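Local coordinates for peptide amidase (Stenotrophomonas maltophilia, PDB 1M22), which probably hydrolyses the C-terminal amide group of peptides, as a member of the amidase signature family, at residues Glu132-Arg137 with Cys163-Gly168. Residues are numbered along the deposited sequence; the frame is centred on the assembly and turned at random.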
# COMPACT_ATOMS: atom_id res chain seq x y z
N GLU A 132 -2.25 -3.86 13.64
CA GLU A 132 -2.16 -2.77 14.60
C GLU A 132 -0.83 -2.03 14.57
O GLU A 132 0.24 -2.64 14.55
CB GLU A 132 -2.44 -3.27 16.02
CG GLU A 132 -3.14 -2.23 16.88
CD GLU A 132 -3.31 -2.67 18.31
OE1 GLU A 132 -2.33 -2.61 19.08
OE2 GLU A 132 -4.44 -3.09 18.67
N TRP A 133 -0.91 -0.70 14.57
CA TRP A 133 0.27 0.17 14.53
C TRP A 133 1.15 -0.14 13.32
O TRP A 133 2.38 -0.03 13.38
CB TRP A 133 1.07 0.07 15.84
CG TRP A 133 0.29 0.58 17.02
CD1 TRP A 133 -0.29 -0.17 18.01
CD2 TRP A 133 -0.09 1.94 17.26
NE1 TRP A 133 -1.01 0.64 18.85
CE2 TRP A 133 -0.91 1.94 18.41
CE3 TRP A 133 0.17 3.15 16.62
CZ2 TRP A 133 -1.47 3.11 18.93
CZ3 TRP A 133 -0.39 4.32 17.14
CH2 TRP A 133 -1.20 4.29 18.28
N ALA A 134 0.50 -0.53 12.23
CA ALA A 134 1.16 -0.87 10.98
C ALA A 134 2.22 -1.95 11.18
O ALA A 134 3.28 -1.95 10.55
CB ALA A 134 1.78 0.38 10.35
N ASN A 135 1.90 -2.88 12.07
CA ASN A 135 2.76 -4.01 12.42
C ASN A 135 4.07 -3.64 13.09
O ASN A 135 5.07 -4.36 12.96
CB ASN A 135 3.02 -4.89 11.19
CG ASN A 135 3.53 -6.27 11.58
OD1 ASN A 135 3.12 -6.82 12.61
ND2 ASN A 135 4.42 -6.84 10.77
N PHE A 136 4.09 -2.53 13.81
CA PHE A 136 5.31 -2.16 14.53
C PHE A 136 4.99 -2.13 16.03
O PHE A 136 5.34 -1.18 16.72
CB PHE A 136 5.86 -0.81 14.08
CG PHE A 136 7.33 -0.66 14.33
CD1 PHE A 136 8.25 -1.35 13.55
CD2 PHE A 136 7.80 0.12 15.38
CE1 PHE A 136 9.61 -1.27 13.79
CE2 PHE A 136 9.17 0.22 15.64
CZ PHE A 136 10.08 -0.48 14.84
N ARG A 137 4.32 -3.17 16.52
CA ARG A 137 3.97 -3.23 17.93
C ARG A 137 4.69 -4.34 18.68
O ARG A 137 5.32 -4.07 19.71
CB ARG A 137 2.46 -3.42 18.11
CG ARG A 137 2.00 -3.06 19.51
CD ARG A 137 0.61 -3.57 19.81
NE ARG A 137 0.60 -5.00 20.14
CZ ARG A 137 -0.49 -5.68 20.44
NH1 ARG A 137 -1.67 -5.07 20.45
NH2 ARG A 137 -0.42 -6.97 20.75
N CYS A 163 -2.12 -10.82 4.72
CA CYS A 163 -0.80 -10.19 4.89
C CYS A 163 -1.03 -8.78 5.46
O CYS A 163 -2.11 -8.51 6.00
CB CYS A 163 -0.03 -10.14 3.57
SG CYS A 163 1.76 -9.82 3.76
N GLY A 164 -0.06 -7.88 5.35
CA GLY A 164 -0.21 -6.54 5.91
C GLY A 164 0.96 -5.64 5.54
O GLY A 164 1.86 -6.14 4.88
N SER A 165 1.08 -4.43 6.09
CA SER A 165 0.24 -3.96 7.13
C SER A 165 -1.07 -3.30 6.53
O SER A 165 -1.97 -2.89 7.24
CB SER A 165 0.76 -3.13 8.22
OG SER A 165 1.32 -1.94 7.69
N SER A 166 -1.14 -3.18 5.21
CA SER A 166 -2.30 -2.58 4.52
C SER A 166 -3.30 -3.68 4.14
O SER A 166 -3.75 -3.76 2.99
CB SER A 166 -1.85 -1.86 3.25
OG SER A 166 -0.88 -0.86 3.51
N SER A 167 -3.66 -4.49 5.12
CA SER A 167 -4.54 -5.62 4.92
C SER A 167 -5.92 -5.30 4.35
O SER A 167 -6.30 -5.83 3.31
CB SER A 167 -4.70 -6.37 6.25
OG SER A 167 -3.45 -6.46 6.93
N GLY A 168 -6.65 -4.43 5.04
CA GLY A 168 -7.98 -4.07 4.60
C GLY A 168 -8.03 -3.39 3.25
O GLY A 168 -8.97 -3.61 2.48
O HOH W 1 3.85 -1.13 8.03
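S165 OG is held by a water that links it to A134, by S189 OG and by K86 NZ, and shows how a catalytic hydroxyl can be linked through one water to the backbone of the neighbouring short helix 132-135. The water lies 2.7 Å from S165 OG and donates a hydrogen bond to A134 O, also at 2.7 Å. Chi1 of S165 is 60°, which sets OG between the backbone N and the carbonyl carbon and brings it alongside A134, 3.6 Å from A134 CB. Van der Waals contact adds to this: S165 CB rests 3.5 Å from A134 C, and N135 CB lies 4.1 Å from S165 CB. The amide end of N135 turns elsewhere, its OD1 bonding to S141.

Each partner is shaped locally. W133, A134 and N135 all have positive phi and psi, so this short helical turn winds left-handed; N135 N bonds to E132 O at 3.0 Å. R137 NH1 reaches back to E132 OE1 in a 2.9 Å salt bridge, meeting the carboxylate from above its plane (47° out of it). Across the contact, a cis peptide bond joins G164 to S165, and S167 OG donates to C163 O (2.6 Å), arriving within the plane of that carbonyl and using one of its lone pairs, bracing the loop across that cis bond. S166 OG also bonds to K86 NZ and to S189 O, making it a second-shell support. The loop 163-168 thus carries the cis-serine S165 of the Ser-cisSer-Lys catalytic triad of amidase signature enzymes, with the short helix 132-135 packed beside it; S189 is the nucleophile and, like S165 and K86, a proton donor/acceptor.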